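Local coordinates for DegV family protein (Streptococcus agalactiae, PDB 3LUP) that binds the long-chain fatty acid elaidic acid and may take part in lipid transport or fatty acid metabolism, at residues 140-144 and 145-149; 102-105 and 106-109. All coordinates share one frame; numbering follows the deposited sequence.

Contact 1. Residues 140-144 and 145-149; sequences EGMDF and DVIVN
M142, D143 and F144 meet V146, I147 and V148 in a local contact at the start of helix 144-155, just after the turn that follows helix 124-138. G141, with positive phi, closes that preceding helix in a Schellman motif, and the chain then extends through M142 and D143 before coiling again. D143 occupies the N-cap position, but its carboxylate makes no capping bond, and its carbonyl takes part in the first regular helix bond. The amide of I147 donates to D143 O over 2.9 Å (N to O), and V148 N reaches F144 O at the same distance, with an N-H...O angle of 168°. Both bonds have the i+4 to i spacing of an alpha helix.

Two sets of side chains pack along this turn. Selenomethionine M142 runs across V146 at about a right angle, laying CG 3.5 Å from V146 CG1, while its CB rests 3.6 Å from I147 CG1. M142 and I147 also touch C137 of helix 124-138, which joins the two helices. F144 carries its ring beside V148, which sends CG2 over one face in a CH-pi contact, 3.8 Å from the centroid and displaced toward the rim. This buried ring also meets that of H86. The arrangement is thus a Schellman-closed helix followed by the N-terminal turn of the next, whose F144-V148 pair seats helix 144-155 on 114-116, an outermost strand of the four-stranded parallel sheet in this alpha/beta fold.

Contact 2. Residues 102-105 and 106-109; sequences NIQF and LIEE
F105 and L106 lie side by side and point the same way, although they are neighbours in sequence. The leucine sets CD2 over one face of the phenyl ring in a CH-pi contact, 3.9 Å from the centroid and 27° off the normal; the methyl is offset toward the rim, and F105 CZ is its nearest ring carbon, 3.5 Å from L106 CD2. What brings the ring there is the first torsion of F105 (chi1 79°), which holds CG between the backbone nitrogen and carbonyl carbon. E109 comes to the edge of the same ring: E109 OE2 lies near the ring plane, 3.7 Å from F105 CD2, with the carboxylate turned 64° against it. That places the acid by the ring's hydrogens, probably a mildly favourable electrostatic arrangement.

The backbone that carries these groups makes a type I beta turn from I103 to L106, and L106 N donates to I103 O over 3.1 Å. Two more bonds of the same i+3 to i spacing follow, I107 N to Q104 O and a weak one from E108 N to F105 O, a pattern characteristic of 3-10 turns.

Q104 and I107 also lie side by side, pointing the same way, and Q104 OE1 stands 3.8 Å from I107 CD1. The bend of Q104 at chi2 goes with an amide that turns back along the chain, where NE2 donates to W100 O. Both residues touch F117, whereas buried L106 packs on L72 and D73 of helix 69-81.

In the fold
The two contacts are local turns met in series along the chain; neither nests in the other nor crosses it. From the N terminus, the chain passes through strand 86-89 before contact 2, which lies in the helical connection to the neighbouring parallel strand 114-116. The side chain of I103 there is about 11 Å from the bound elaidic acid. Helix 124-138 follows, and contact 1 turns the chain into helix 144-155 before it goes on to strand 159-163 of the six-stranded mixed sheet. Edge strand 114-116 thus has contact 2 before it in the chain and contact 1 after it. The contacts do not touch: their nearest atoms are about 9 Å apart.

Contact 1. Residues 140-144 and 145-149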
loop_
_atom_site.group_PDB
_atom_site.type_symbol
_atom_site.label_atom_id
_atom_site.label_comp_id
_atom_site.label_asym_id
_atom_site.label_seq_id
_atom_site.Cartn_x
_atom_site.Cartn_y
_atom_site.Cartn_z
ATOM N N GLU A 140 -10.716 -11.943 18.436
ATOM C CA GLU A 140 -10.681 -11.574 19.855
ATOM C C GLU A 140 -12.084 -11.292 20.429
ATOM O O GLU A 140 -12.224 -10.969 21.614
ATOM C CB GLU A 140 -9.725 -10.374 20.084
ATOM N N GLY A 141 -13.107 -11.420 19.582
ATOM C CA GLY A 141 -14.507 -11.247 19.991
ATOM C C GLY A 141 -15.008 -9.810 19.967
ATOM O O GLY A 141 -15.993 -9.478 20.641
HETATM N N MSE A 142 -14.344 -8.967 19.178
HETATM C CA MSE A 142 -14.623 -7.533 19.140
HETATM C C MSE A 142 -15.785 -7.212 18.183
HETATM O O MSE A 142 -15.907 -7.823 17.118
HETATM C CB MSE A 142 -13.353 -6.799 18.711
HETATM C CG MSE A 142 -13.061 -5.469 19.405
HETATM SE SE MSE A 142 -11.467 -4.558 18.635
HETATM C CE MSE A 142 -10.090 -5.798 19.267
ATOM N N ASP A 143 -16.639 -6.266 18.583
ATOM C CA ASP A 143 -17.778 -5.825 17.768
ATOM C C ASP A 143 -17.305 -5.065 16.546
ATOM O O ASP A 143 -16.275 -4.381 16.587
ATOM C CB ASP A 143 -18.736 -4.922 18.561
ATOM C CG ASP A 143 -19.649 -5.699 19.492
ATOM O OD1 ASP A 143 -20.095 -6.810 19.120
ATOM O OD2 ASP A 143 -19.932 -5.193 20.605
ATOM N N PHE A 144 -18.086 -5.177 15.474
ATOM C CA PHE A 144 -17.766 -4.561 14.206
ATOM C C PHE A 144 -17.415 -3.082 14.336
ATOM O O PHE A 144 -16.379 -2.663 13.820
ATOM C CB PHE A 144 -18.892 -4.764 13.201
ATOM C CG PHE A 144 -18.528 -4.347 11.817
ATOM C CD1 PHE A 144 -17.659 -5.121 11.051
ATOM C CD2 PHE A 144 -19.034 -3.170 11.282
ATOM C CE1 PHE A 144 -17.299 -4.735 9.768
ATOM C CE2 PHE A 144 -18.687 -2.774 10.001
ATOM C CZ PHE A 144 -17.809 -3.564 9.238
ATOM N N ASP A 145 -18.241 -2.300 15.032
ATOM C CA ASP A 145 -17.956 -0.858 15.195
ATOM C C ASP A 145 -16.642 -0.580 15.915
ATOM O O ASP A 145 -15.940 0.374 15.582
ATOM C CB ASP A 145 -19.090 -0.126 15.910
ATOM C CG ASP A 145 -20.328 -0.000 15.055
ATOM O OD1 ASP A 145 -20.345 -0.557 13.929
ATOM O OD2 ASP A 145 -21.290 0.656 15.520
ATOM N N VAL A 146 -16.331 -1.426 16.894
ATOM C CA VAL A 146 -15.093 -1.344 17.648
ATOM C C VAL A 146 -13.881 -1.711 16.774
ATOM O O VAL A 146 -12.846 -1.037 16.819
ATOM C CB VAL A 146 -15.159 -2.220 18.929
ATOM C CG1 VAL A 146 -13.906 -2.052 19.787
ATOM C CG2 VAL A 146 -16.393 -1.867 19.747
ATOM N N ILE A 147 -13.999 -2.769 15.978
ATOM C CA ILE A 147 -12.923 -3.140 15.081
ATOM C C ILE A 147 -12.658 -1.976 14.144
ATOM O O ILE A 147 -11.545 -1.461 14.110
ATOM C CB ILE A 147 -13.237 -4.437 14.314
ATOM C CG1 ILE A 147 -13.327 -5.605 15.312
ATOM C CG2 ILE A 147 -12.183 -4.697 13.241
ATOM C CD1 ILE A 147 -13.565 -6.968 14.703
ATOM N N VAL A 148 -13.699 -1.543 13.429
ATOM C CA VAL A 148 -13.663 -0.380 12.514
ATOM C C VAL A 148 -13.007 0.841 13.162
ATOM O O VAL A 148 -12.259 1.614 12.529
ATOM C CB VAL A 148 -15.100 0.023 12.083
ATOM C CG1 VAL A 148 -15.090 1.301 11.262
ATOM C CG2 VAL A 148 -15.748 -1.078 11.299
ATOM N N ASN A 149 -13.333 1.008 14.435
ATOM C CA ASN A 149 -12.791 2.060 15.250
ATOM C C ASN A 149 -11.280 1.913 15.418
ATOM O O ASN A 149 -10.518 2.837 15.114
ATOM C CB ASN A 149 -13.462 1.981 16.594
ATOM C CG ASN A 149 -14.029 3.271 17.009
ATOM O OD1 ASN A 149 -13.324 4.101 17.595
ATOM N ND2 ASN A 149 -15.322 3.473 16.727
#

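Contact 2. Residues 102-105 and 106-109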
loop_
_atom_site.group_PDB
_atom_site.type_symbol
_atom_site.label_atom_id
_atom_site.label_comp_id
_atom_site.label_asym_id
_atom_site.label_seq_id
_atom_site.Cartn_x
_atom_site.Cartn_y
_atom_site.Cartn_z
ATOM N N ASN A 102 -14.981 5.663 -5.668
ATOM C CA ASN A 102 -15.845 5.010 -6.644
ATOM C C ASN A 102 -16.657 3.839 -6.102
ATOM O O ASN A 102 -17.728 3.545 -6.622
ATOM C CB ASN A 102 -15.056 4.602 -7.889
ATOM C CG ASN A 102 -14.868 5.753 -8.853
ATOM O OD1 ASN A 102 -15.809 6.477 -9.148
ATOM N ND2 ASN A 102 -13.652 5.933 -9.343
ATOM N N ILE A 103 -16.169 3.185 -5.054
ATOM C CA ILE A 103 -16.878 2.032 -4.495
ATOM C C ILE A 103 -17.908 2.385 -3.435
ATOM O O ILE A 103 -18.636 1.499 -3.002
ATOM C CB ILE A 103 -15.927 0.972 -3.874
ATOM C CG1 ILE A 103 -15.054 1.594 -2.795
ATOM C CG2 ILE A 103 -15.069 0.336 -4.924
ATOM C CD1 ILE A 103 -14.357 0.596 -1.975
ATOM N N GLN A 104 -17.970 3.656 -3.016
ATOM C CA GLN A 104 -18.775 4.065 -1.850
ATOM C C GLN A 104 -20.275 3.832 -1.995
ATOM O O GLN A 104 -20.965 3.515 -1.010
ATOM C CB GLN A 104 -18.542 5.533 -1.486
ATOM C CG GLN A 104 -17.162 5.870 -0.953
ATOM C CD GLN A 104 -16.684 4.926 0.136
ATOM O OE1 GLN A 104 -17.235 4.884 1.241
ATOM N NE2 GLN A 104 -15.637 4.162 -0.173
ATOM N N PHE A 105 -20.786 4.003 -3.212
ATOM C CA PHE A 105 -22.216 3.836 -3.447
ATOM C C PHE A 105 -22.633 2.393 -3.180
ATOM O O PHE A 105 -23.775 2.131 -2.821
ATOM C CB PHE A 105 -22.605 4.286 -4.860
ATOM C CG PHE A 105 -22.280 3.282 -5.936
ATOM C CD1 PHE A 105 -20.959 3.069 -6.340
ATOM C CD2 PHE A 105 -23.298 2.554 -6.555
ATOM C CE1 PHE A 105 -20.657 2.138 -7.336
ATOM C CE2 PHE A 105 -23.010 1.626 -7.557
ATOM C CZ PHE A 105 -21.687 1.419 -7.951
ATOM N N LEU A 106 -21.691 1.467 -3.322
ATOM C CA LEU A 106 -21.973 0.047 -3.147
ATOM C C LEU A 106 -22.484 -0.338 -1.759
ATOM O O LEU A 106 -23.201 -1.330 -1.617
ATOM C CB LEU A 106 -20.769 -0.812 -3.555
ATOM C CG LEU A 106 -20.496 -0.992 -5.063
ATOM C CD1 LEU A 106 -19.415 -2.041 -5.305
ATOM C CD2 LEU A 106 -21.761 -1.377 -5.832
ATOM N N ILE A 107 -22.134 0.444 -0.741
ATOM C CA ILE A 107 -22.655 0.214 0.615
ATOM C C ILE A 107 -24.191 0.291 0.673
ATOM O O ILE A 107 -24.831 -0.528 1.347
ATOM C CB ILE A 107 -22.001 1.156 1.651
ATOM C CG1 ILE A 107 -20.479 0.911 1.685
ATOM C CG2 ILE A 107 -22.667 1.007 3.049
ATOM C CD1 ILE A 107 -19.649 2.078 2.232
ATOM N N GLU A 108 -24.775 1.248 -0.048
ATOM C CA GLU A 108 -26.236 1.371 -0.150
ATOM C C GLU A 108 -26.906 0.292 -1.012
ATOM O O GLU A 108 -28.104 0.038 -0.859
ATOM C CB GLU A 108 -26.613 2.757 -0.673
ATOM C CG GLU A 108 -26.831 3.789 0.427
ATOM C CD GLU A 108 -25.757 3.732 1.505
ATOM O OE1 GLU A 108 -24.586 4.101 1.221
ATOM O OE2 GLU A 108 -26.094 3.306 2.635
ATOM N N GLU A 109 -26.127 -0.330 -1.903
ATOM C CA GLU A 109 -26.628 -1.342 -2.854
ATOM C C GLU A 109 -26.676 -2.761 -2.269
ATOM O O GLU A 109 -27.257 -3.661 -2.880
ATOM C CB GLU A 109 -25.788 -1.369 -4.143
ATOM C CG GLU A 109 -25.561 -0.016 -4.814
ATOM C CD GLU A 109 -26.775 0.510 -5.563
ATOM O OE1 GLU A 109 -27.667 -0.297 -5.900
ATOM O OE2 GLU A 109 -26.825 1.735 -5.827
#